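Long-range contacts in cytoplasmic protein (PDB 7LPO), which probably hydrolyses steryl beta-glucosides, acting as a fungal sterylglucosidase of glycosyl hydrolase family 5: residues 41-46 with 97-102; 137-142 with 265-270; 238-243 with 410-415; 258-263 with 418-423. One frame throughout, in Å; residues are numbered along the deposited sequence.

Contact 1 of 4, residues 41-46 with 97-102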
loop_
_atom_site.group_PDB
_atom_site.type_symbol
_atom_site.label_atom_id
_atom_site.label_comp_id
_atom_site.label_asym_id
_atom_site.label_seq_id
_atom_site.Cartn_x
_atom_site.Cartn_y
_atom_site.Cartn_z
ATOM N N VAL A 41 -1.771 -0.945 11.128
ATOM C CA VAL A 41 -0.553 -0.657 10.384
ATOM C C VAL A 41 -0.336 -1.733 9.331
ATOM O O VAL A 41 -0.874 -2.840 9.415
ATOM C CB VAL A 41 0.678 -0.580 11.312
ATOM C CG1 VAL A 41 0.430 0.408 12.419
ATOM C CG2 VAL A 41 0.971 -1.972 11.921
ATOM N N ASN A 42 0.454 -1.377 8.321
ATOM C CA ASN A 42 1.006 -2.360 7.401
ATOM C C ASN A 42 2.214 -3.013 8.058
ATOM O O ASN A 42 3.116 -2.321 8.538
ATOM C CB ASN A 42 1.417 -1.702 6.089
ATOM C CG ASN A 42 0.229 -1.342 5.222
ATOM O OD1 ASN A 42 -0.083 -2.038 4.251
ATOM N ND2 ASN A 42 -0.454 -0.262 5.580
ATOM N N LEU A 43 2.232 -4.344 8.061
ATOM C CA LEU A 43 3.285 -5.146 8.678
ATOM C C LEU A 43 3.690 -6.211 7.661
ATOM O O LEU A 43 2.998 -7.227 7.529
ATOM C CB LEU A 43 2.781 -5.767 9.977
ATOM C CG LEU A 43 3.752 -6.576 10.835
ATOM C CD1 LEU A 43 4.547 -5.670 11.745
ATOM C CD2 LEU A 43 2.974 -7.617 11.645
ATOM N N SER A 44 4.786 -6.001 6.931
ATOM C CA SER A 44 5.683 -4.865 7.064
ATOM C C SER A 44 6.443 -4.657 5.752
ATOM O O SER A 44 6.651 -5.595 4.986
ATOM C CB SER A 44 6.673 -5.097 8.204
ATOM O OG SER A 44 7.755 -4.177 8.140
ATOM N N GLY A 45 6.889 -3.433 5.508
ATOM C CA GLY A 45 7.793 -3.173 4.405
ATOM C C GLY A 45 9.043 -4.035 4.401
ATOM O O GLY A 45 9.649 -4.250 3.347
ATOM N N SER A 46 9.452 -4.522 5.575
ATOM C CA SER A 46 10.661 -5.330 5.654
ATOM C C SER A 46 10.506 -6.669 4.943
ATOM O O SER A 46 11.518 -7.303 4.633
ATOM C CB SER A 46 11.049 -5.572 7.112
ATOM O OG SER A 46 10.000 -6.231 7.799
ATOM N N ASN A 97 -6.144 -2.588 16.053
ATOM C CA ASN A 97 -6.787 -3.894 15.970
ATOM C C ASN A 97 -6.711 -4.480 14.564
ATOM O O ASN A 97 -7.423 -5.449 14.266
ATOM C CB ASN A 97 -8.250 -3.801 16.413
ATOM C CG ASN A 97 -9.024 -2.728 15.654
ATOM O OD1 ASN A 97 -8.511 -2.131 14.705
ATOM N ND2 ASN A 97 -10.263 -2.480 16.069
ATOM N N LEU A 98 -5.870 -3.923 13.696
ATOM C CA LEU A 98 -5.837 -4.301 12.292
ATOM C C LEU A 98 -4.398 -4.353 11.808
ATOM O O LEU A 98 -3.564 -3.534 12.203
ATOM C CB LEU A 98 -6.632 -3.307 11.436
ATOM C CG LEU A 98 -6.575 -3.456 9.915
ATOM C CD1 LEU A 98 -7.460 -4.591 9.467
ATOM C CD2 LEU A 98 -6.995 -2.148 9.252
ATOM N N LEU A 99 -4.120 -5.328 10.954
ATOM C CA LEU A 99 -2.825 -5.470 10.309
ATOM C C LEU A 99 -3.076 -5.782 8.846
ATOM O O LEU A 99 -3.867 -6.677 8.542
ATOM C CB LEU A 99 -1.987 -6.586 10.941
ATOM C CG LEU A 99 -1.637 -6.449 12.418
ATOM C CD1 LEU A 99 -1.076 -7.766 12.921
ATOM C CD2 LEU A 99 -0.660 -5.322 12.647
ATOM N N ARG A 100 -2.451 -5.014 7.953
ATOM C CA ARG A 100 -2.379 -5.354 6.539
ATOM C C ARG A 100 -1.080 -6.125 6.364
ATOM O O ARG A 100 0.007 -5.570 6.560
ATOM C CB ARG A 100 -2.420 -4.102 5.672
ATOM C CG ARG A 100 -2.422 -4.397 4.178
ATOM C CD ARG A 100 -2.866 -3.178 3.425
ATOM N NE ARG A 100 -2.801 -3.324 1.975
ATOM C CZ ARG A 100 -1.808 -2.869 1.219
ATOM N NH1 ARG A 100 -0.758 -2.259 1.766
ATOM N NH2 ARG A 100 -1.867 -3.024 -0.095
ATOM N N TYR A 101 -1.189 -7.416 6.056
ATOM C CA TYR A 101 -0.037 -8.306 6.100
ATOM C C TYR A 101 0.619 -8.382 4.729
ATOM O O TYR A 101 -0.002 -8.828 3.763
ATOM C CB TYR A 101 -0.435 -9.703 6.579
ATOM C CG TYR A 101 0.784 -10.560 6.781
ATOM C CD1 TYR A 101 1.362 -11.240 5.715
ATOM C CD2 TYR A 101 1.399 -10.644 8.028
ATOM C CE1 TYR A 101 2.508 -12.004 5.891
ATOM C CE2 TYR A 101 2.544 -11.413 8.211
ATOM C CZ TYR A 101 3.088 -12.089 7.138
ATOM O OH TYR A 101 4.231 -12.842 7.309
ATOM N N VAL A 102 1.887 -7.999 4.667
ATOM C CA VAL A 102 2.615 -7.856 3.411
ATOM C C VAL A 102 3.374 -9.142 3.102
ATOM O O VAL A 102 4.150 -9.631 3.930
ATOM C CB VAL A 102 3.581 -6.661 3.485
ATOM C CG1 VAL A 102 4.413 -6.565 2.224
ATOM C CG2 VAL A 102 2.826 -5.363 3.734
HETATM O O HOH W 1 4.939 -8.865 6.260
#
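Asn42 and Arg100 stand side by side on one face of two neighbouring parallel strands, and they make the tightest part of the contact. Arg100 NH1 donates to Asn42 OD1 over 2.6 Å at an N-H...O angle of 160°. The oxygen lies close to the guanidinium plane, although the amide and guanidinium planes are turned 75° apart. With CG anti to its backbone N (chi1 -177°) and the chain extended from there to NE, Arg100 runs past the amide, its CD 3.1 Å from Asn42 OD1. Beneath this pair the backbones are joined by Arg100 N to Val41 O and by Leu43 N to Arg100 O at 3.0 Å. On the face of Val41, Leu43 and Leu99, which Tyr101 shares, the aliphatic side chains pack less closely: Val41 CG2 meets Leu99 CD2 at 3.8 Å, and Leu43 CD2 stays 4.2 Å from Leu99 CD1. The Val41 end is looser, Val41 N reaching Leu98 O by a weak bond of 3.3 Å; at the other end, where a cis peptide precedes Ser44, Val102 N still bonds Leu43 O, and a water donates to both Leu43 O and Val102 O. Arg100 also forms salt bridges through NE with Asp267 and through NH1 with Glu521, while NH2 bonds Asn270. All three guanidinium nitrogens thus have polar partners, consistent with a compensated buried charge inside the barrel of this family.

Contact 2 of 4, residues 137-142 with 265-270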
loop_
_atom_site.group_PDB
_atom_site.type_symbol
_atom_site.label_atom_id
_atom_site.label_comp_id
_atom_site.label_asym_id
_atom_site.label_seq_id
_atom_site.Cartn_x
_atom_site.Cartn_y
_atom_site.Cartn_z
ATOM N N ARG A 137 -7.291 -8.366 13.781
ATOM C CA ARG A 137 -7.842 -8.729 12.485
ATOM C C ARG A 137 -6.775 -8.457 11.433
ATOM O O ARG A 137 -5.978 -7.525 11.565
ATOM C CB ARG A 137 -9.114 -7.941 12.165
ATOM C CG ARG A 137 -10.193 -8.000 13.237
ATOM C CD ARG A 137 -10.733 -9.425 13.477
ATOM N NE ARG A 137 -11.963 -9.340 14.264
ATOM C CZ ARG A 137 -13.018 -10.137 14.126
ATOM N NH1 ARG A 137 -13.012 -11.121 13.233
ATOM N NH2 ARG A 137 -14.090 -9.942 14.884
ATOM N N VAL A 138 -6.754 -9.282 10.390
ATOM C CA VAL A 138 -5.722 -9.211 9.363
ATOM C C VAL A 138 -6.373 -9.335 7.990
ATOM O O VAL A 138 -7.285 -10.149 7.799
ATOM C CB VAL A 138 -4.671 -10.331 9.543
ATOM C CG1 VAL A 138 -3.692 -10.322 8.382
ATOM C CG2 VAL A 138 -3.931 -10.210 10.864
ATOM N N PHE A 139 -5.902 -8.540 7.022
ATOM C CA PHE A 139 -6.166 -8.842 5.622
ATOM C C PHE A 139 -4.844 -8.876 4.864
ATOM O O PHE A 139 -3.881 -8.177 5.200
ATOM C CB PHE A 139 -7.222 -7.899 4.982
ATOM C CG PHE A 139 -6.789 -6.484 4.769
ATOM C CD1 PHE A 139 -6.814 -5.581 5.801
ATOM C CD2 PHE A 139 -6.453 -6.041 3.503
ATOM C CE1 PHE A 139 -6.451 -4.263 5.594
ATOM C CE2 PHE A 139 -6.088 -4.730 3.285
ATOM C CZ PHE A 139 -6.099 -3.835 4.328
ATOM N N MET A 140 -4.793 -9.773 3.888
ATOM C CA MET A 140 -3.559 -10.155 3.220
ATOM C C MET A 140 -3.298 -9.258 2.017
ATOM O O MET A 140 -4.197 -9.005 1.211
ATOM C CB MET A 140 -3.639 -11.612 2.766
ATOM C CG MET A 140 -4.073 -12.606 3.830
ATOM S SD MET A 140 -2.987 -12.614 5.276
ATOM C CE MET A 140 -1.525 -13.345 4.758
ATOM N N ASP A 141 -2.058 -8.810 1.881
ATOM C CA ASP A 141 -1.661 -7.900 0.810
ATOM C C ASP A 141 -0.622 -8.578 -0.065
ATOM O O ASP A 141 0.553 -8.678 0.334
ATOM C CB ASP A 141 -1.110 -6.603 1.398
ATOM C CG ASP A 141 -0.177 -5.861 0.445
ATOM O OD1 ASP A 141 -0.346 -5.960 -0.797
ATOM O OD2 ASP A 141 0.732 -5.169 0.955
ATOM N N PRO A 142 -1.002 -9.087 -1.247
ATOM C CA PRO A 142 0.008 -9.496 -2.235
ATOM C C PRO A 142 0.713 -8.272 -2.794
ATOM O O PRO A 142 0.147 -7.524 -3.602
ATOM C CB PRO A 142 -0.811 -10.218 -3.313
ATOM C CG PRO A 142 -2.225 -10.071 -2.934
ATOM C CD PRO A 142 -2.347 -9.084 -1.827
ATOM N N GLY A 265 -9.961 -11.191 5.084
ATOM C CA GLY A 265 -10.096 -11.020 3.649
ATOM C C GLY A 265 -8.751 -10.825 2.985
ATOM O O GLY A 265 -7.693 -10.876 3.625
ATOM N N TRP A 266 -8.813 -10.576 1.679
ATOM C CA TRP A 266 -7.628 -10.468 0.845
ATOM C C TRP A 266 -7.709 -9.196 0.015
ATOM O O TRP A 266 -8.747 -8.911 -0.593
ATOM C CB TRP A 266 -7.480 -11.697 -0.067
ATOM C CG TRP A 266 -7.283 -12.965 0.702
ATOM C CD1 TRP A 266 -8.223 -13.629 1.428
ATOM C CD2 TRP A 266 -6.073 -13.716 0.829
ATOM N NE1 TRP A 266 -7.677 -14.743 2.001
ATOM C CE2 TRP A 266 -6.357 -14.823 1.649
ATOM C CE3 TRP A 266 -4.784 -13.562 0.322
ATOM C CZ2 TRP A 266 -5.396 -15.762 1.991
ATOM C CZ3 TRP A 266 -3.827 -14.489 0.661
ATOM C CH2 TRP A 266 -4.138 -15.584 1.481
ATOM N N ASP A 267 -6.619 -8.429 0.019
ATOM C CA ASP A 267 -6.430 -7.322 -0.903
ATOM C C ASP A 267 -6.096 -7.864 -2.289
ATOM O O ASP A 267 -5.607 -8.988 -2.443
ATOM C CB ASP A 267 -5.304 -6.407 -0.417
ATOM C CG ASP A 267 -5.578 -4.920 -0.679
ATOM O OD1 ASP A 267 -6.447 -4.581 -1.512
ATOM O OD2 ASP A 267 -4.903 -4.083 -0.039
ATOM N N SER A 268 -6.376 -7.058 -3.310
ATOM C CA SER A 268 -5.943 -7.404 -4.656
ATOM C C SER A 268 -4.502 -6.934 -4.863
ATOM O O SER A 268 -3.893 -6.308 -3.993
ATOM C CB SER A 268 -6.902 -6.827 -5.695
ATOM O OG SER A 268 -7.024 -5.434 -5.587
ATOM N N ILE A 269 -3.933 -7.269 -6.022
ATOM C CA ILE A 269 -2.532 -6.980 -6.274
ATOM C C ILE A 269 -2.246 -5.518 -5.996
ATOM O O ILE A 269 -2.956 -4.625 -6.470
ATOM C CB ILE A 269 -2.167 -7.358 -7.717
ATOM C CG1 ILE A 269 -0.684 -7.087 -7.966
ATOM C CG2 ILE A 269 -3.013 -6.609 -8.712
ATOM C CD1 ILE A 269 -0.161 -7.774 -9.222
ATOM N N ASN A 270 -1.180 -5.271 -5.248
ATOM C CA ASN A 270 -0.890 -3.929 -4.761
ATOM C C ASN A 270 -0.473 -2.998 -5.897
ATOM O O ASN A 270 0.342 -3.369 -6.747
ATOM C CB ASN A 270 0.218 -3.992 -3.713
ATOM C CG ASN A 270 0.507 -2.636 -3.093
ATOM O OD1 ASN A 270 -0.294 -2.119 -2.322
ATOM N ND2 ASN A 270 1.653 -2.054 -3.433
HETATM O O HOH W 2 -2.562 -5.152 -2.105
#
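Met140 and Trp266 are bridged as parallel strand neighbours, and backbone bonds secure the pairing on both sides of them. Met140 N donates to Gly265 O, and Asp267 N to Met140 O at 2.8 Å; past the paired strands, Asn270 N reaches Pro142 O at 3.1 Å, almost in line with the carbonyl. Aromatic contact comes next. Met140 CG, set beside its backbone N (chi1 -50°), sits 3.5 Å from the centroid of the Trp266 six-membered ring and only 4° off its normal, a CH-pi contact, while Met140 CB comes within 3.3 Å of Trp266 CE3. The bent chain takes SD farther off, to 5.1 Å from that centroid, an oblique Met-aromatic approach. The polar contacts involve Asp267 and Asp141. Asp267 OD2 lies at the ring edge of Phe139, 3.6 Å from CE2, its charge being met by Arg100. A water donates to Asp141 OD1 and Ser268 O, tying the strand to the loop, while Asp141 OD2 bonds His143. Strand 98-104 flanks strand 137-143, strand 424-427 continues the barrel wall beyond 263-267, and helices 232-254 and 400-419 pack against Trp266.

Contact 3 of 4, residues 238-243 with 410-415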
loop_
_atom_site.group_PDB
_atom_site.type_symbol
_atom_site.label_atom_id
_atom_site.label_comp_id
_atom_site.label_asym_id
_atom_site.label_seq_id
_atom_site.Cartn_x
_atom_site.Cartn_y
_atom_site.Cartn_z
ATOM N N ASP A 238 -1.571 -16.320 -14.438
ATOM C CA ASP A 238 -1.866 -17.629 -13.855
ATOM C C ASP A 238 -0.844 -18.010 -12.790
ATOM O O ASP A 238 -1.196 -18.612 -11.770
ATOM C CB ASP A 238 -1.908 -18.707 -14.943
ATOM C CG ASP A 238 -3.146 -18.625 -15.813
ATOM O OD1 ASP A 238 -4.022 -17.779 -15.549
ATOM O OD2 ASP A 238 -3.240 -19.407 -16.780
ATOM N N HIS A 239 0.435 -17.704 -13.013
ATOM C CA HIS A 239 1.430 -18.058 -12.001
ATOM C C HIS A 239 1.265 -17.196 -10.751
ATOM O O HIS A 239 1.411 -17.686 -9.625
ATOM C CB HIS A 239 2.848 -17.938 -12.576
ATOM C CG HIS A 239 3.280 -19.137 -13.367
ATOM N ND1 HIS A 239 3.020 -19.273 -14.714
ATOM C CD2 HIS A 239 3.943 -20.262 -12.998
ATOM C CE1 HIS A 239 3.505 -20.428 -15.141
ATOM N NE2 HIS A 239 4.064 -21.051 -14.119
ATOM N N PHE A 240 0.919 -15.917 -10.922
ATOM C CA PHE A 240 0.713 -15.055 -9.758
ATOM C C PHE A 240 -0.517 -15.487 -8.968
ATOM O O PHE A 240 -0.479 -15.590 -7.737
ATOM C CB PHE A 240 0.583 -13.594 -10.201
ATOM C CG PHE A 240 0.080 -12.677 -9.120
ATOM C CD1 PHE A 240 0.893 -12.325 -8.055
ATOM C CD2 PHE A 240 -1.209 -12.183 -9.160
ATOM C CE1 PHE A 240 0.422 -11.491 -7.052
ATOM C CE2 PHE A 240 -1.678 -11.355 -8.175
ATOM C CZ PHE A 240 -0.865 -11.001 -7.121
ATOM N N ILE A 241 -1.622 -15.749 -9.666
ATOM C CA ILE A 241 -2.850 -16.179 -9.006
ATOM C C ILE A 241 -2.667 -17.554 -8.374
ATOM O O ILE A 241 -3.179 -17.819 -7.279
ATOM C CB ILE A 241 -4.015 -16.149 -10.018
ATOM C CG1 ILE A 241 -4.271 -14.696 -10.448
ATOM C CG2 ILE A 241 -5.272 -16.776 -9.428
ATOM C CD1 ILE A 241 -5.277 -14.528 -11.576
ATOM N N ASP A 242 -1.919 -18.440 -9.037
ATOM C CA ASP A 242 -1.635 -19.749 -8.449
ATOM C C ASP A 242 -0.804 -19.613 -7.181
ATOM O O ASP A 242 -1.028 -20.333 -6.204
ATOM C CB ASP A 242 -0.895 -20.640 -9.450
ATOM C CG ASP A 242 -1.819 -21.280 -10.474
ATOM O OD1 ASP A 242 -3.039 -20.996 -10.448
ATOM O OD2 ASP A 242 -1.312 -22.060 -11.323
ATOM N N ALA A 243 0.187 -18.721 -7.186
ATOM C CA ALA A 243 1.053 -18.604 -6.021
ATOM C C ALA A 243 0.281 -18.074 -4.825
ATOM O O ALA A 243 0.357 -18.642 -3.729
ATOM C CB ALA A 243 2.247 -17.710 -6.331
ATOM N N LEU A 410 -11.456 -10.419 -11.593
ATOM C CA LEU A 410 -12.421 -11.512 -11.551
ATOM C C LEU A 410 -11.717 -12.840 -11.318
ATOM O O LEU A 410 -12.109 -13.611 -10.432
ATOM C CB LEU A 410 -13.238 -11.562 -12.837
ATOM C CG LEU A 410 -14.039 -10.300 -13.168
ATOM C CD1 LEU A 410 -14.584 -10.430 -14.610
ATOM C CD2 LEU A 410 -15.174 -10.040 -12.201
ATOM N N ALA A 411 -10.664 -13.112 -12.103
ATOM C CA ALA A 411 -9.888 -14.342 -11.951
ATOM C C ALA A 411 -9.258 -14.436 -10.568
ATOM O O ALA A 411 -9.309 -15.488 -9.917
ATOM C CB ALA A 411 -8.802 -14.421 -13.029
ATOM N N TYR A 412 -8.632 -13.350 -10.111
ATOM C CA TYR A 412 -8.001 -13.357 -8.793
ATOM C C TYR A 412 -9.032 -13.614 -7.701
ATOM O O TYR A 412 -8.857 -14.505 -6.863
ATOM C CB TYR A 412 -7.276 -12.028 -8.552
ATOM C CG TYR A 412 -6.720 -11.874 -7.154
ATOM C CD1 TYR A 412 -5.514 -12.451 -6.805
ATOM C CD2 TYR A 412 -7.409 -11.155 -6.173
ATOM C CE1 TYR A 412 -4.994 -12.324 -5.535
ATOM C CE2 TYR A 412 -6.890 -11.029 -4.885
ATOM C CZ TYR A 412 -5.680 -11.621 -4.579
ATOM O OH TYR A 412 -5.131 -11.506 -3.320
ATOM N N SER A 413 -10.125 -12.845 -7.703
ATOM C CA SER A 413 -11.084 -12.919 -6.605
ATOM C C SER A 413 -11.761 -14.289 -6.544
ATOM O O SER A 413 -12.039 -14.799 -5.454
ATOM C CB SER A 413 -12.115 -11.795 -6.736
ATOM O OG SER A 413 -12.901 -11.927 -7.905
ATOM N N SER A 414 -12.017 -14.907 -7.698
ATOM C CA SER A 414 -12.596 -16.248 -7.693
ATOM C C SER A 414 -11.671 -17.249 -7.015
ATOM O O SER A 414 -12.126 -18.130 -6.278
ATOM C CB SER A 414 -12.900 -16.706 -9.117
ATOM O OG SER A 414 -13.846 -15.855 -9.718
ATOM N N ARG A 415 -10.366 -17.143 -7.267
ATOM C CA ARG A 415 -9.434 -18.069 -6.637
ATOM C C ARG A 415 -9.408 -17.875 -5.131
ATOM O O ARG A 415 -9.364 -18.852 -4.377
ATOM C CB ARG A 415 -8.020 -17.903 -7.208
ATOM C CG ARG A 415 -7.010 -18.894 -6.610
ATOM C CD ARG A 415 -7.346 -20.337 -7.015
ATOM N NE ARG A 415 -7.547 -20.382 -8.461
ATOM C CZ ARG A 415 -6.565 -20.539 -9.345
ATOM N NH1 ARG A 415 -5.315 -20.715 -8.924
ATOM N NH2 ARG A 415 -6.839 -20.530 -10.644
HETATM O O HOH W 3 -4.605 -19.772 -12.341
#
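The segments of helices 232-254 and 400-419 run nearly parallel, their axes 9.9 Å apart at closest approach and inclined at 22°. They belong to the helical layer outside the alpha/beta barrel of this glycosidase family, and the inward-lying Phe240 and Tyr412 both touch Pro142 of a barrel strand. Between the helices Ile241 is the main wedge. Its CD1 meets Ala411 CB at 3.8 Å and also reaches the backbone N of Tyr412, while its other branch, CG2, lies 3.7 Å from Arg415 CB. Toward the barrel the apolar seam continues with Phe240 CE2 at 4.2 Å from Tyr412 CD1, an oblique approach of the two rings. Toward the outside, chemistry changes to charge. The Arg415 chain bends at chi2 and chi3 and folds back over Ile241, whose CG2 stands 3.9 Å above the guanidinium plane, over its centre. This covers one face of the group while its edge is used for a salt bridge: Arg415 NH1 donates to Asp242 OD1 at 2.8 Å with an N-H...O angle of 167°. The carboxylate is met on the anti side of OD1, and its plane is turned 37° from the guanidinium. One water closes the bridge from a second nitrogen, donating to Asp242 OD1 at 2.7 Å and accepting from Arg415 NH2 at 2.9 Å.

Contact 4 of 4, residues 258-263 with 418-423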
loop_
_atom_site.group_PDB
_atom_site.type_symbol
_atom_site.label_atom_id
_atom_site.label_comp_id
_atom_site.label_asym_id
_atom_site.label_seq_id
_atom_site.Cartn_x
_atom_site.Cartn_y
_atom_site.Cartn_z
ATOM N N LEU A 258 -7.716 -19.685 11.508
ATOM C CA LEU A 258 -7.363 -18.287 11.296
ATOM C C LEU A 258 -8.411 -17.568 10.462
ATOM O O LEU A 258 -8.545 -16.344 10.556
ATOM C CB LEU A 258 -6.009 -18.193 10.595
ATOM C CG LEU A 258 -4.766 -18.741 11.297
ATOM C CD1 LEU A 258 -3.600 -18.735 10.326
ATOM C CD2 LEU A 258 -4.453 -17.934 12.523
ATOM N N LEU A 259 -9.143 -18.297 9.631
ATOM C CA LEU A 259 -10.008 -17.649 8.660
ATOM C C LEU A 259 -11.178 -16.971 9.356
ATOM O O LEU A 259 -11.785 -17.535 10.271
ATOM C CB LEU A 259 -10.511 -18.662 7.646
ATOM C CG LEU A 259 -9.469 -19.275 6.711
ATOM C CD1 LEU A 259 -10.177 -20.198 5.722
ATOM C CD2 LEU A 259 -8.665 -18.236 5.971
ATOM N N ASP A 260 -11.457 -15.729 8.942
ATOM C CA ASP A 260 -12.626 -14.964 9.371
ATOM C C ASP A 260 -12.511 -14.427 10.794
ATOM O O ASP A 260 -12.872 -13.272 11.047
ATOM C CB ASP A 260 -13.889 -15.820 9.211
ATOM C CG ASP A 260 -14.071 -16.310 7.783
ATOM O OD1 ASP A 260 -13.814 -15.507 6.856
ATOM O OD2 ASP A 260 -14.449 -17.492 7.581
ATOM N N GLU A 261 -12.007 -15.239 11.722
ATOM C CA GLU A 261 -11.762 -14.747 13.071
ATOM C C GLU A 261 -10.545 -13.832 13.105
ATOM O O GLU A 261 -10.529 -12.831 13.831
ATOM C CB GLU A 261 -11.574 -15.918 14.032
ATOM C CG GLU A 261 -11.242 -15.497 15.460
ATOM C CD GLU A 261 -11.277 -16.658 16.447
ATOM O OE1 GLU A 261 -11.375 -17.831 16.007
ATOM O OE2 GLU A 261 -11.205 -16.396 17.666
ATOM N N CYS A 262 -9.507 -14.166 12.337
ATOM C CA CYS A 262 -8.317 -13.325 12.248
ATOM C C CYS A 262 -8.142 -12.795 10.832
ATOM O O CYS A 262 -8.252 -11.583 10.618
ATOM C CB CYS A 262 -7.088 -14.109 12.706
ATOM S SG CYS A 262 -5.539 -13.221 12.495
ATOM N N VAL A 263 -7.891 -13.667 9.855
ATOM C CA VAL A 263 -7.714 -13.269 8.462
ATOM C C VAL A 263 -9.109 -13.040 7.891
ATOM O O VAL A 263 -9.827 -13.987 7.586
ATOM C CB VAL A 263 -6.941 -14.320 7.665
ATOM C CG1 VAL A 263 -6.872 -13.922 6.196
ATOM C CG2 VAL A 263 -5.555 -14.509 8.257
ATOM N N LEU A 418 -12.290 -19.584 -3.551
ATOM C CA LEU A 418 -12.204 -21.036 -3.607
ATOM C C LEU A 418 -11.609 -21.588 -2.323
ATOM O O LEU A 418 -12.063 -22.611 -1.808
ATOM C CB LEU A 418 -11.363 -21.456 -4.812
ATOM C CG LEU A 418 -11.263 -22.949 -5.101
ATOM C CD1 LEU A 418 -12.652 -23.535 -5.347
ATOM C CD2 LEU A 418 -10.350 -23.193 -6.289
ATOM N N HIS A 419 -10.593 -20.917 -1.784
ATOM C CA HIS A 419 -9.911 -21.374 -0.583
ATOM C C HIS A 419 -10.382 -20.663 0.678
ATOM O O HIS A 419 -10.165 -21.175 1.779
ATOM C CB HIS A 419 -8.397 -21.180 -0.744
ATOM C CG HIS A 419 -7.840 -21.843 -1.962
ATOM N ND1 HIS A 419 -7.967 -23.194 -2.192
ATOM C CD2 HIS A 419 -7.173 -21.340 -3.027
ATOM C CE1 HIS A 419 -7.396 -23.498 -3.344
ATOM N NE2 HIS A 419 -6.906 -22.390 -3.870
ATOM N N HIS A 420 -11.018 -19.507 0.545
ATOM C CA HIS A 420 -11.483 -18.712 1.677
ATOM C C HIS A 420 -12.917 -18.315 1.351
ATOM O O HIS A 420 -13.171 -17.216 0.839
ATOM C CB HIS A 420 -10.572 -17.509 1.911
ATOM C CG HIS A 420 -10.861 -16.769 3.176
ATOM N ND1 HIS A 420 -10.052 -15.757 3.644
ATOM C CD2 HIS A 420 -11.885 -16.873 4.055
ATOM C CE1 HIS A 420 -10.567 -15.268 4.758
ATOM N NE2 HIS A 420 -11.672 -15.936 5.035
ATOM N N PRO A 421 -13.882 -19.200 1.627
ATOM C CA PRO A 421 -15.255 -18.959 1.153
ATOM C C PRO A 421 -15.883 -17.683 1.668
ATOM O O PRO A 421 -16.681 -17.080 0.945
ATOM C CB PRO A 421 -16.027 -20.190 1.653
ATOM C CG PRO A 421 -14.994 -21.257 1.811
ATOM C CD PRO A 421 -13.714 -20.554 2.191
ATOM N N GLU A 422 -15.581 -17.268 2.898
ATOM C CA GLU A 422 -16.162 -16.065 3.485
ATOM C C GLU A 422 -15.255 -14.844 3.346
ATOM O O GLU A 422 -15.413 -13.869 4.092
ATOM C CB GLU A 422 -16.473 -16.298 4.964
ATOM C CG GLU A 422 -17.423 -17.443 5.243
ATOM C CD GLU A 422 -18.829 -17.160 4.764
ATOM O OE1 GLU A 422 -19.092 -16.030 4.295
ATOM O OE2 GLU A 422 -19.671 -18.076 4.845
ATOM N N SER A 423 -14.314 -14.875 2.410
ATOM C CA SER A 423 -13.339 -13.801 2.321
ATOM C C SER A 423 -14.001 -12.482 1.949
ATOM O O SER A 423 -14.851 -12.413 1.056
ATOM C CB SER A 423 -12.261 -14.132 1.292
ATOM O OG SER A 423 -11.382 -13.027 1.133
HETATM O O HOH W 4 -14.189 -18.709 5.218
#
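His420, the first residue past the end of helix 400-419, is held at both ring nitrogens and met on both ring faces. Leu259 CD2 lies over the centre of one face, 3.6 Å from the ring centroid, in a CH-pi contact; Ser423 CB, brought back by the type I turn from His420 to Ser423, stands above the opposite face toward the rim. In the ring plane, His420 NE2 donates to Asp260 OD1 over 2.8 Å at an N-H...O angle of 160°. The donor approaches from 50° out of the carboxylate plane. With CG anti to the backbone N (chi1 -171°), the ring is carried off the chain toward the 258-263 loop. Its CE1 also lies 3.2 Å from Val263 O. On the far side ND1 is hydrogen-bonded to Trp266 NE1, consistent with a neutral ring protonated at NE2. Asp260 is held in turn: its N bonds Val263 O at 2.7 Å, and a water 2.7 Å from Asp260 OD2 donates to it and accepts from Glu422 N. Glu422 CB packs against Asp260 OD1, while the Glu422 carboxylate turns away to Ser9, Thr12 and Tyr20. The His-carboxylate hydrogen bond joins two connections leading into the parallel strands 263-267 and 424-427, on the N-terminal side of the barrel, opposite the end where such barrels carry their active site.

Contacts 1 and 2 are wholly buried and share the barrel wall: strands 98-104 and 137-143 are neighbours, probably hydrogen-bonded through Tyr101 O and Asp141 N, and the Arg100 guanidinium of contact 1 is shared with polar side chains of contact 2. Contacts 3 and 4 are partly buried and both use helix 400-419; their centres lie about 19 and 21 Å from the centre of the chain. Tyr412 of contact 3 touches Pro142 and makes a weak hydrogen bond to Asp267 O, while His420 ties contact 4 to Trp266. Main-chain bonding dominates the strand pairs, whereas the outer two depend on side chains: an apolar seam edged by a salt bridge in contact 3, one enclosed imidazole in contact 4.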